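Local atomic coordinates of hydrolase, haloacid dehalogenase-like family (Pseudomonas syringae pv. tomato, PDB entry 3S6J), a protein that is a haloacid dehalogenase-family hydrolase that binds calcium and may act as a sugar phosphatase, represented here by its hydrolase domain. Residues 143-146 against 147-151; 136-139 against 140-144. All coordinates share one frame; numbering follows the deposited sequence.

Contact 1. Residues 143-146 against 147-151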
loop_
_atom_site.group_PDB
_atom_site.type_symbol
_atom_site.label_atom_id
_atom_site.label_comp_id
_atom_site.label_asym_id
_atom_site.label_seq_id
_atom_site.Cartn_x
_atom_site.Cartn_y
_atom_site.Cartn_z
ATOM N N VAL E 143 4.869 3.421 -26.984
ATOM C CA VAL E 143 3.959 4.548 -27.134
ATOM C C VAL E 143 4.620 5.846 -26.684
ATOM O O VAL E 143 5.726 5.832 -26.140
ATOM C CB VAL E 143 2.667 4.331 -26.310
ATOM C CG1 VAL E 143 1.849 3.179 -26.884
ATOM C CG2 VAL E 143 3.012 4.074 -24.865
ATOM N N SER E 144 3.944 6.968 -26.913
ATOM C CA SER E 144 4.453 8.260 -26.473
ATOM C C SER E 144 4.153 8.478 -24.993
ATOM O O SER E 144 4.953 9.045 -24.257
ATOM C CB SER E 144 3.827 9.402 -27.289
ATOM O OG SER E 144 3.884 9.163 -28.689
ATOM N N TYR E 145 2.987 8.021 -24.558
ATOM C CA TYR E 145 2.487 8.376 -23.236
ATOM C C TYR E 145 2.048 7.141 -22.475
ATOM O O TYR E 145 1.471 6.212 -23.048
ATOM C CB TYR E 145 1.324 9.370 -23.377
ATOM C CG TYR E 145 1.703 10.605 -24.169
ATOM C CD1 TYR E 145 2.590 11.534 -23.646
ATOM C CD2 TYR E 145 1.183 10.834 -25.442
ATOM C CE1 TYR E 145 2.948 12.668 -24.361
ATOM C CE2 TYR E 145 1.533 11.962 -26.171
ATOM C CZ TYR E 145 2.424 12.878 -25.626
ATOM O OH TYR E 145 2.794 14.017 -26.336
ATOM N N GLY E 146 2.334 7.128 -21.179
ATOM C CA GLY E 146 1.931 6.027 -20.338
ATOM C C GLY E 146 0.611 6.341 -19.679
ATOM O O GLY E 146 0.002 7.392 -19.923
ATOM N N LYS E 147 0.162 5.428 -18.833
ATOM C CA LYS E 147 -1.073 5.642 -18.108
ATOM C C LYS E 147 -0.964 6.911 -17.264
ATOM O O LYS E 147 0.115 7.255 -16.778
ATOM C CB LYS E 147 -1.383 4.423 -17.254
ATOM C CG LYS E 147 -1.559 3.148 -18.069
ATOM C CD LYS E 147 -1.435 1.914 -17.172
ATOM C CE LYS E 147 -1.350 0.631 -17.989
ATOM N NZ LYS E 147 -1.159 -0.571 -17.129
ATOM N N PRO E 148 -2.088 7.621 -17.081
ATOM C CA PRO E 148 -3.450 7.264 -17.496
ATOM C C PRO E 148 -3.839 7.660 -18.930
ATOM O O PRO E 148 -5.033 7.589 -19.272
ATOM C CB PRO E 148 -4.285 8.058 -16.509
ATOM C CG PRO E 148 -3.509 9.364 -16.438
ATOM C CD PRO E 148 -2.093 8.842 -16.246
ATOM N N ASP E 149 -2.879 8.098 -19.748
ATOM C CA ASP E 149 -3.154 8.287 -21.165
ATOM C C ASP E 149 -3.596 6.947 -21.767
ATOM O O ASP E 149 -3.084 5.884 -21.394
ATOM C CB ASP E 149 -1.941 8.844 -21.898
ATOM C CG ASP E 149 -2.289 9.359 -23.287
ATOM O OD1 ASP E 149 -2.502 8.523 -24.201
ATOM O OD2 ASP E 149 -2.345 10.602 -23.456
ATOM N N PRO E 150 -4.595 6.992 -22.656
ATOM C CA PRO E 150 -5.203 5.799 -23.256
ATOM C C PRO E 150 -4.281 5.106 -24.260
ATOM O O PRO E 150 -4.634 4.038 -24.777
ATOM C CB PRO E 150 -6.417 6.363 -24.006
ATOM C CG PRO E 150 -6.619 7.737 -23.481
ATOM C CD PRO E 150 -5.284 8.227 -23.063
ATOM N N ASP E 151 -3.131 5.708 -24.539
ATOM C CA ASP E 151 -2.220 5.189 -25.552
ATOM C C ASP E 151 -2.003 3.695 -25.484
ATOM O O ASP E 151 -2.225 2.991 -26.473
ATOM C CB ASP E 151 -0.867 5.890 -25.475
ATOM C CG ASP E 151 -0.703 6.937 -26.548
ATOM O OD1 ASP E 151 -1.740 7.349 -27.121
ATOM O OD2 ASP E 151 0.455 7.337 -26.822
#

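Contact 2. Residues 136-139 against 140-144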
loop_
_atom_site.group_PDB
_atom_site.type_symbol
_atom_site.label_atom_id
_atom_site.label_comp_id
_atom_site.label_asym_id
_atom_site.label_seq_id
_atom_site.Cartn_x
_atom_site.Cartn_y
_atom_site.Cartn_z
ATOM N N ASN E 136 1.327 -11.317 -26.594
ATOM C CA ASN E 136 0.809 -9.999 -26.940
ATOM C C ASN E 136 1.032 -9.025 -25.791
ATOM O O ASN E 136 0.396 -9.127 -24.740
ATOM C CB ASN E 136 -0.683 -10.091 -27.261
ATOM C CG ASN E 136 -0.957 -10.670 -28.641
ATOM O OD1 ASN E 136 -0.092 -10.680 -29.520
ATOM N ND2 ASN E 136 -2.177 -11.128 -28.844
ATOM N N ILE E 137 1.947 -8.088 -25.985
ATOM C CA ILE E 137 2.261 -7.116 -24.948
ATOM C C ILE E 137 2.675 -5.773 -25.534
ATOM O O ILE E 137 3.346 -5.708 -26.566
ATOM C CB ILE E 137 3.371 -7.625 -24.001
ATOM C CG1 ILE E 137 3.707 -6.563 -22.953
ATOM C CG2 ILE E 137 4.620 -8.006 -24.788
ATOM C CD1 ILE E 137 4.602 -7.074 -21.843
ATOM N N VAL E 138 2.249 -4.705 -24.869
ATOM C CA VAL E 138 2.663 -3.350 -25.206
ATOM C C VAL E 138 3.341 -2.744 -23.989
ATOM O O VAL E 138 2.874 -2.918 -22.863
ATOM C CB VAL E 138 1.460 -2.475 -25.609
ATOM C CG1 VAL E 138 1.872 -1.041 -25.717
ATOM C CG2 VAL E 138 0.896 -2.942 -26.934
ATOM N N THR E 139 4.455 -2.051 -24.212
ATOM C CA THR E 139 5.169 -1.389 -23.131
ATOM C C THR E 139 5.279 0.111 -23.379
ATOM O O THR E 139 4.911 0.611 -24.444
ATOM C CB THR E 139 6.585 -1.998 -22.917
ATOM O OG1 THR E 139 7.444 -1.643 -24.010
ATOM C CG2 THR E 139 6.501 -3.494 -22.834
ATOM N N ARG E 140 5.787 0.820 -22.377
ATOM C CA ARG E 140 5.974 2.263 -22.443
ATOM C C ARG E 140 6.850 2.633 -23.633
ATOM O O ARG E 140 6.692 3.693 -24.235
ATOM C CB ARG E 140 6.622 2.740 -21.143
ATOM C CG ARG E 140 7.171 4.138 -21.193
ATOM C CD ARG E 140 6.065 5.168 -21.072
ATOM N NE ARG E 140 6.588 6.506 -21.319
ATOM C CZ ARG E 140 6.656 7.045 -22.526
ATOM N NH1 ARG E 140 6.228 6.352 -23.572
ATOM N NH2 ARG E 140 7.144 8.272 -22.691
ATOM N N ASP E 141 7.776 1.745 -23.972
ATOM C CA ASP E 141 8.637 1.950 -25.129
ATOM C C ASP E 141 7.861 1.840 -26.443
ATOM O O ASP E 141 8.399 2.112 -27.515
ATOM C CB ASP E 141 9.791 0.948 -25.109
ATOM C CG ASP E 141 10.606 1.015 -23.820
ATOM O OD1 ASP E 141 10.861 2.139 -23.320
ATOM O OD2 ASP E 141 11.005 -0.059 -23.309
ATOM N N ASP E 142 6.591 1.456 -26.370
ATOM C CA ASP E 142 5.800 1.269 -27.582
ATOM C C ASP E 142 4.937 2.466 -27.904
ATOM O O ASP E 142 4.338 2.524 -28.970
ATOM C CB ASP E 142 4.914 0.028 -27.467
ATOM C CG ASP E 142 5.713 -1.235 -27.441
ATOM O OD1 ASP E 142 6.656 -1.333 -28.252
ATOM O OD2 ASP E 142 5.425 -2.118 -26.601
ATOM N N VAL E 143 4.869 3.421 -26.984
ATOM C CA VAL E 143 3.959 4.548 -27.134
ATOM C C VAL E 143 4.620 5.846 -26.684
ATOM O O VAL E 143 5.726 5.832 -26.140
ATOM C CB VAL E 143 2.667 4.331 -26.310
ATOM C CG1 VAL E 143 1.849 3.179 -26.884
ATOM C CG2 VAL E 143 3.012 4.074 -24.865
ATOM N N SER E 144 3.944 6.968 -26.913
ATOM C CA SER E 144 4.453 8.260 -26.473
ATOM C C SER E 144 4.153 8.478 -24.993
ATOM O O SER E 144 4.953 9.045 -24.257
ATOM C CB SER E 144 3.827 9.402 -27.289
ATOM O OG SER E 144 3.884 9.163 -28.689
#

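Contact 1. Residues 143-146 against 147-151
Asp151 turns back toward Tyr145: its CB rests 3.4 Å from Tyr145 O, and its OD2 faces the amide nitrogens of Ser144 and Tyr145. Tyr145 N gives Asp151 OD2 a weak, bent hydrogen bond of 3.5 Å. Val143 lies alongside Asp151, the two side chains pointing opposite ways, with Val143 CB 3.8 Å from Asp151 OD2. The Tyr145 ring meets both acids obliquely, its plane 34° from the carboxylate of Asp149 and 45° from that of Asp151. Tyr145 CB packs 3.6 Å from Asp149 CG. Gly146 O starts the next turn, accepting a weak hydrogen bond of 3.0 Å from Asp149 N across the cis peptide before Pro148, a type VIa turn. Asp149 has CG anti to its own backbone nitrogen (chi1 -166°), which brings OD1 round to accept from Asp151 N at 2.9 Å through the anti lone pair, a capping bond in the turn leading into helix 151-160. From the same turn Lys147 runs out extended, and its NZ makes salt bridges with Asp176 and with Asp12, a calcium ligand seen in this structure. A lysine followed by a cis proline, set beside the DxD aspartates, fits the conserved active-site lysine loop of haloacid dehalogenase-type phosphatases.

Contact 2. Residues 136-139 against 140-144
Thr139 and Asp142 grip each other at the turn that ends strand 137-138. Asp142 OD2 accepts from Thr139 N in a short, nearly straight hydrogen bond of 2.6 Å (171° at the hydrogen). The donor approaches on the anti side, 23° out of the carboxylate plane. In return Asp142 N donates to Thr139 O at 2.7 Å, coming from above the carbonyl plane. Two bonds running in opposite directions thus hold the first and last residues of the turn together. Thr139 OG1 sits between its backbone nitrogen and carbonyl carbon (chi1 71°), a rotation that faces it to the turn. There it donates a weak hydrogen bond to Asp142 OD2 at 3.3 Å and accepts another weak one from Asp141 N at 3.4 Å. This resembles half of a capping box, the third residue's side chain taking the N-cap amide; the reciprocal bond differs, OG1 accepting only weakly, from Asp141 N. Beside these polar bonds, Val138 CG1 lies 3.7 Å from Asp142 CB, the two side chains crossing at a slant.

The outer side is looser: Asp141 is exposed, Arg140 CB points away from 136-139, and a bend at chi2 brings the guanidinium round. Arg140 NH1 reaches Val143 O edge-on at 2.7 Å, though the bond is weak and poorly angled. Asp141 OD2 accepts from Ile118 N at the start of helix 118-127. The strand borders the parallel sheet, its backbone bonded to strand 110-113, while Val138 packs on Leu152 of helix 151-160 and Ile137 O accepts from Lys159 of that helix.

Overall arrangement
Along the chain, contact 2 comes first: residues 136-139 include the outermost strand, 137-138, and the chain then turns through the 3-10 segment 140-142. Contact 1 begins where contact 2 ends, sharing Val143 and Ser144, and carries the chain through the next turn into helix 151-160. The two are consecutive turns of one loop, neither enclosing nor crossing the other, with centres about 9 Å apart. They touch where the Arg140 side chain passes the backbone of Tyr145 and Gly146. Together they join strand 137-138 to the following helix, contact 2 near the sheet edge and contact 1 beside the calcium site.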